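Local coordinates for protein COG0546: Predicted phosphatases (PDB 2AH5) that probably acts as a hydrolase of the haloacid dehalogenase superfamily, most likely a phosphatase, although its substrate is unknown, at residues A179-F184 and A188-Y193; I158-T163 and L203-Y208. All coordinates share one frame; numbering follows the deposited sequence.

Contact 1 of 2, residues A179-F184 and A188-Y193; sequences AITWGF and ADLLNY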
loop_
_atom_site.group_PDB
_atom_site.type_symbol
_atom_site.label_atom_id
_atom_site.label_comp_id
_atom_site.label_asym_id
_atom_site.label_seq_id
_atom_site.Cartn_x
_atom_site.Cartn_y
_atom_site.Cartn_z
ATOM N N ALA A 179 8.281 -4.615 -8.291
ATOM C CA ALA A 179 7.834 -3.222 -8.418
ATOM C C ALA A 179 6.703 -3.108 -9.433
ATOM O O ALA A 179 6.776 -3.691 -10.510
ATOM C CB ALA A 179 9.004 -2.290 -8.846
ATOM N N ILE A 180 5.686 -2.319 -9.104
ATOM C CA ILE A 180 4.616 -2.042 -10.065
ATOM C C ILE A 180 4.520 -0.546 -10.304
ATOM O O ILE A 180 4.762 0.253 -9.388
ATOM C CB ILE A 180 3.256 -2.674 -9.657
ATOM C CG1 ILE A 180 2.602 -1.943 -8.452
ATOM C CG2 ILE A 180 3.435 -4.221 -9.494
ATOM C CD1 ILE A 180 1.693 -0.742 -8.863
ATOM N N THR A 181 4.198 -0.163 -11.539
ATOM C CA THR A 181 4.306 1.243 -11.928
ATOM C C THR A 181 2.974 1.866 -12.351
ATOM O O THR A 181 2.960 3.008 -12.831
ATOM C CB THR A 181 5.339 1.430 -13.070
ATOM O OG1 THR A 181 4.875 0.728 -14.225
ATOM C CG2 THR A 181 6.709 0.866 -12.682
ATOM N N TRP A 182 1.876 1.112 -12.208
ATOM C CA TRP A 182 0.521 1.620 -12.507
ATOM C C TRP A 182 -0.043 2.420 -11.327
ATOM O O TRP A 182 -1.172 2.941 -11.395
ATOM C CB TRP A 182 -0.443 0.480 -12.894
ATOM C CG TRP A 182 -0.768 -0.486 -11.786
ATOM C CD1 TRP A 182 -1.576 -0.257 -10.697
ATOM C CD2 TRP A 182 -0.324 -1.844 -11.677
ATOM N NE1 TRP A 182 -1.651 -1.392 -9.916
ATOM C CE2 TRP A 182 -0.882 -2.376 -10.485
ATOM C CE3 TRP A 182 0.505 -2.659 -12.459
ATOM C CZ2 TRP A 182 -0.629 -3.681 -10.051
ATOM C CZ3 TRP A 182 0.756 -3.965 -12.025
ATOM C CH2 TRP A 182 0.187 -4.466 -10.838
ATOM N N GLY A 183 0.734 2.501 -10.250
ATOM C CA GLY A 183 0.259 3.064 -8.983
ATOM C C GLY A 183 0.848 4.412 -8.634
ATOM O O GLY A 183 1.087 5.251 -9.517
ATOM N N PHE A 184 1.101 4.614 -7.347
ATOM C CA PHE A 184 1.376 5.960 -6.843
ATOM C C PHE A 184 2.854 6.333 -6.837
ATOM O O PHE A 184 3.187 7.497 -7.062
ATOM C CB PHE A 184 0.691 6.202 -5.481
ATOM C CG PHE A 184 -0.800 5.931 -5.495
ATOM C CD1 PHE A 184 -1.553 6.127 -6.657
ATOM C CD2 PHE A 184 -1.451 5.510 -4.341
ATOM C CE1 PHE A 184 -2.926 5.877 -6.676
ATOM C CE2 PHE A 184 -2.826 5.271 -4.344
ATOM C CZ PHE A 184 -3.559 5.436 -5.519
ATOM N N ALA A 188 11.217 5.604 -11.532
ATOM C CA ALA A 188 12.600 6.027 -11.286
ATOM C C ALA A 188 13.064 5.686 -9.871
ATOM O O ALA A 188 14.168 5.151 -9.695
ATOM C CB ALA A 188 12.766 7.521 -11.564
ATOM N N ASP A 189 12.213 5.982 -8.881
ATOM C CA ASP A 189 12.478 5.656 -7.479
ATOM C C ASP A 189 12.566 4.136 -7.287
ATOM O O ASP A 189 13.532 3.624 -6.701
ATOM C CB ASP A 189 11.379 6.230 -6.571
ATOM C CG ASP A 189 11.448 7.746 -6.427
ATOM O OD1 ASP A 189 12.495 8.261 -5.962
ATOM O OD2 ASP A 189 10.442 8.427 -6.747
ATOM N N LEU A 190 11.578 3.413 -7.804
ATOM C CA LEU A 190 11.482 1.981 -7.549
ATOM C C LEU A 190 12.694 1.242 -8.088
ATOM O O LEU A 190 13.207 0.329 -7.447
ATOM C CB LEU A 190 10.211 1.403 -8.148
ATOM C CG LEU A 190 8.924 1.979 -7.546
ATOM C CD1 LEU A 190 7.730 1.661 -8.409
ATOM C CD2 LEU A 190 8.733 1.481 -6.112
ATOM N N LEU A 191 13.173 1.660 -9.257
ATOM C CA LEU A 191 14.316 0.967 -9.849
ATOM C C LEU A 191 15.623 1.187 -9.065
ATOM O O LEU A 191 16.513 0.353 -9.136
ATOM C CB LEU A 191 14.511 1.367 -11.313
ATOM C CG LEU A 191 13.493 0.939 -12.367
ATOM C CD1 LEU A 191 13.750 1.676 -13.670
ATOM C CD2 LEU A 191 13.567 -0.557 -12.591
ATOM N N ASN A 192 15.728 2.287 -8.317
ATOM C CA ASN A 192 16.904 2.504 -7.479
ATOM C C ASN A 192 17.082 1.428 -6.414
ATOM O O ASN A 192 18.160 1.313 -5.825
ATOM C CB ASN A 192 16.858 3.874 -6.813
ATOM C CG ASN A 192 17.182 5.013 -7.779
ATOM O OD1 ASN A 192 17.733 4.800 -8.848
ATOM N ND2 ASN A 192 16.816 6.223 -7.398
ATOM N N TYR A 193 16.026 0.650 -6.170
ATOM C CA TYR A 193 16.063 -0.450 -5.199
ATOM C C TYR A 193 16.236 -1.854 -5.803
ATOM O O TYR A 193 16.124 -2.847 -5.081
ATOM C CB TYR A 193 14.844 -0.394 -4.280
ATOM C CG TYR A 193 14.733 0.930 -3.556
ATOM C CD1 TYR A 193 15.405 1.143 -2.358
ATOM C CD2 TYR A 193 14.006 1.990 -4.109
ATOM C CE1 TYR A 193 15.335 2.393 -1.699
ATOM C CE2 TYR A 193 13.914 3.230 -3.457
ATOM C CZ TYR A 193 14.590 3.417 -2.265
ATOM O OH TYR A 193 14.500 4.620 -1.613
#
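Leu190 makes the contact from the helix side, meeting Ala179, Ile180 and Thr181 in succession at the end of strand 176-180; 124 Å² of surface is buried between the segments. The apolar part rests on ordinary van der Waals packing of one methyl against Leu190. Ala179 CB lies 3.9 Å from Leu190 CB and 4.2 Å from Leu190 CD1, which places the alanine methyl against both the base and one branch of the leucine. The same Leu190 CD1 ends 4.5 Å from Thr181 CG2, a looser touch. This reach follows from the torsions of Leu190: CG stands beside the backbone N (chi1 -63°), and chi2 of 165° stretches the CD1 branch out toward the strand.

A second kind of contact is methyl against carbonyl. Leu190 CD1 sits 3.4 Å from Ile180 O and comes down on it from above the peptide plane, roughly 50° out of that plane. No hydrogen bond crosses between the segments. The strand backbone makes its hydrogen bonds within the sheet instead, Ala179 to Tyr197 and Ala199, and Ile180 to Gly161.

Other interactions flank the contact. The CA–CB bond of Ile180 points away from the helix, and its CD1 lies over the centre of the Trp182 ring, 3.4 Å above the plane; Trp182 NE1 is bonded to Thr14 O. Tyr193 N bonds to Leu190 O at 3.1 Å. Met167 of helix 164-173 also touches Leu190, so the leucine is wedged between a strand and a neighbouring helix.

Strand 176-180, helix 187-191 and the parallel strand 197-199 form a beta-alpha-beta crossover, the repeating unit of the Rossmann-like core of haloacid dehalogenase-like proteins.

Contact 2 of 2, residues I158-T163 and L203-Y208; sequences IIIGDT and LEVLAY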
loop_
_atom_site.group_PDB
_atom_site.type_symbol
_atom_site.label_atom_id
_atom_site.label_comp_id
_atom_site.label_asym_id
_atom_site.label_seq_id
_atom_site.Cartn_x
_atom_site.Cartn_y
_atom_site.Cartn_z
ATOM N N ILE A 158 7.430 -12.796 -1.566
ATOM C CA ILE A 158 7.714 -11.659 -2.440
ATOM C C ILE A 158 6.638 -10.633 -2.126
ATOM O O ILE A 158 5.502 -11.001 -1.820
ATOM C CB ILE A 158 7.730 -12.076 -3.957
ATOM C CG1 ILE A 158 8.095 -10.895 -4.886
ATOM C CG2 ILE A 158 6.425 -12.733 -4.405
ATOM C CD1 ILE A 158 8.595 -11.392 -6.271
ATOM N N ILE A 159 6.993 -9.354 -2.148
ATOM C CA ILE A 159 5.979 -8.288 -2.029
ATOM C C ILE A 159 5.795 -7.609 -3.389
ATOM O O ILE A 159 6.783 -7.312 -4.112
ATOM C CB ILE A 159 6.315 -7.275 -0.907
ATOM C CG1 ILE A 159 5.163 -6.280 -0.705
ATOM C CG2 ILE A 159 7.684 -6.568 -1.187
ATOM C CD1 ILE A 159 5.297 -5.454 0.581
ATOM N N ILE A 160 4.528 -7.418 -3.752
ATOM C CA ILE A 160 4.138 -6.702 -4.943
ATOM C C ILE A 160 3.727 -5.326 -4.448
ATOM O O ILE A 160 2.765 -5.206 -3.674
ATOM C CB ILE A 160 2.947 -7.443 -5.638
ATOM C CG1 ILE A 160 3.404 -8.876 -6.012
ATOM C CG2 ILE A 160 2.356 -6.591 -6.814
ATOM C CD1 ILE A 160 2.444 -9.725 -6.878
ATOM N N GLY A 161 4.472 -4.299 -4.852
ATOM C CA GLY A 161 4.250 -2.960 -4.309
ATOM C C GLY A 161 4.643 -1.818 -5.224
ATOM O O GLY A 161 5.400 -2.024 -6.185
ATOM N N ASP A 162 4.120 -0.624 -4.916
ATOM C CA ASP A 162 4.280 0.552 -5.758
ATOM C C ASP A 162 5.179 1.660 -5.201
ATOM O O ASP A 162 5.361 2.658 -5.882
ATOM C CB ASP A 162 2.913 1.160 -6.138
ATOM C CG ASP A 162 2.181 1.763 -4.941
ATOM O OD1 ASP A 162 2.067 1.080 -3.905
ATOM O OD2 ASP A 162 1.753 2.939 -5.034
ATOM N N THR A 163 5.734 1.498 -3.999
ATOM C CA THR A 163 6.539 2.565 -3.375
ATOM C C THR A 163 7.925 2.152 -2.877
ATOM O O THR A 163 8.211 0.958 -2.643
ATOM C CB THR A 163 5.813 3.199 -2.151
ATOM O OG1 THR A 163 5.827 2.274 -1.059
ATOM C CG2 THR A 163 4.376 3.620 -2.466
ATOM N N LEU A 203 -1.419 -7.903 -15.480
ATOM C CA LEU A 203 -1.193 -9.268 -16.022
ATOM C C LEU A 203 0.266 -9.577 -16.374
ATOM O O LEU A 203 0.691 -10.762 -16.445
ATOM C CB LEU A 203 -2.180 -9.646 -17.151
ATOM C CG LEU A 203 -3.677 -9.542 -16.812
ATOM C CD1 LEU A 203 -4.533 -10.099 -17.965
ATOM C CD2 LEU A 203 -4.048 -10.227 -15.499
ATOM N N GLU A 204 1.074 -8.525 -16.474
ATOM C CA GLU A 204 2.512 -8.705 -16.627
ATOM C C GLU A 204 3.140 -9.406 -15.356
ATOM O O GLU A 204 4.142 -10.116 -15.435
ATOM C CB GLU A 204 3.112 -7.342 -16.857
ATOM C CG GLU A 204 4.502 -7.355 -17.358
ATOM C CD GLU A 204 5.011 -5.947 -17.614
ATOM O OE1 GLU A 204 4.242 -4.960 -17.426
ATOM O OE2 GLU A 204 6.188 -5.859 -17.987
ATOM N N VAL A 205 2.485 -9.226 -14.211
ATOM C CA VAL A 205 2.955 -9.805 -12.940
ATOM C C VAL A 205 3.024 -11.329 -13.037
ATOM O O VAL A 205 3.883 -11.984 -12.451
ATOM C CB VAL A 205 2.033 -9.400 -11.767
ATOM C CG1 VAL A 205 2.398 -10.178 -10.509
ATOM C CG2 VAL A 205 2.145 -7.891 -11.469
ATOM N N LEU A 206 2.096 -11.889 -13.799
ATOM C CA LEU A 206 1.859 -13.328 -13.816
ATOM C C LEU A 206 3.030 -14.081 -14.403
ATOM O O LEU A 206 3.333 -15.179 -13.969
ATOM C CB LEU A 206 0.604 -13.618 -14.626
ATOM C CG LEU A 206 -0.670 -13.196 -13.931
ATOM C CD1 LEU A 206 -1.817 -13.311 -14.935
ATOM C CD2 LEU A 206 -0.928 -14.082 -12.692
ATOM N N ALA A 207 3.690 -13.462 -15.382
ATOM C CA ALA A 207 4.828 -14.058 -16.092
ATOM C C ALA A 207 5.993 -14.400 -15.168
ATOM O O ALA A 207 6.730 -15.358 -15.417
ATOM C CB ALA A 207 5.296 -13.119 -17.221
ATOM N N TYR A 208 6.167 -13.624 -14.089
ATOM C CA TYR A 208 7.234 -13.911 -13.152
ATOM C C TYR A 208 7.078 -15.286 -12.549
ATOM O O TYR A 208 8.069 -15.979 -12.340
ATOM C CB TYR A 208 7.341 -12.863 -12.033
ATOM C CG TYR A 208 8.587 -13.022 -11.180
ATOM C CD1 TYR A 208 9.861 -12.957 -11.756
ATOM C CD2 TYR A 208 8.495 -13.257 -9.804
ATOM C CE1 TYR A 208 11.008 -13.091 -10.982
ATOM C CE2 TYR A 208 9.642 -13.406 -9.013
ATOM C CZ TYR A 208 10.894 -13.321 -9.612
ATOM O OH TYR A 208 12.051 -13.449 -8.869
#
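Tyr208 OH is hydrogen-bonded to Gln176 OE1 on the adjacent strand 176-180, and this bond ties down the far end of a ring that packs on Ile158. The nearest atoms of that packing are Ile158 CD1 and Tyr208 CE2, 3.6 Å apart, with Tyr208 CD2 next at 4.0 Å from the same methyl. The approach is oblique to the ring. Tyr208 has CG anti to the backbone N (chi1 -171°), which carries the ring away from the helix toward the sheet; Tyr197 meets it with the ring planes at about 40°.

One turn earlier, Val205 CG1 touches Ile160 CD1 at 3.7 Å, the two side chains crossing at a slant. Ile160 gets there with an outstretched chain, chi2 being -172°, which bridges CA atoms 8.7 Å apart. Residues three apart on the helix thus match residues two apart on the strand. The backbone bonds of this short helix are long, with Tyr208 N to Val205 O at 3.3 Å and Leu206 N to Leu203 O at 3.2 Å, both spanning three residues.

Across the two segments there is no hydrogen bond, and the 136 Å² buried between them comes from the two hydrocarbon pairs. Cohesion here therefore rests on dispersion and burial, while the one phenol hydroxyl at the interface finds its polar partner on the neighbouring strand.

Contacts 1 and 2 lie with centres about 11 Å apart and meet through neighbouring parallel strands; contact 1 is nested in the chain loop that contact 2 closes. Leu190 packs on one face of the sheet, Val205 and Tyr208 on the other. Ile180 N bonds to Gly161 O at 2.9 Å, joining the strands. Beyond them, Phe184 N bonds to Asp162 OD2, also at 2.9 Å, and Ile180 CD1 packs 3.5 Å from Asp162 CB. Asp162 OD1 also approaches Asp10 and bonds to Thr14 of a DxDxT pattern, consistent with a haloacid dehalogenase-type active site where the strands end. Leu190 CD2 reaches Thr163 C at 3.4 Å.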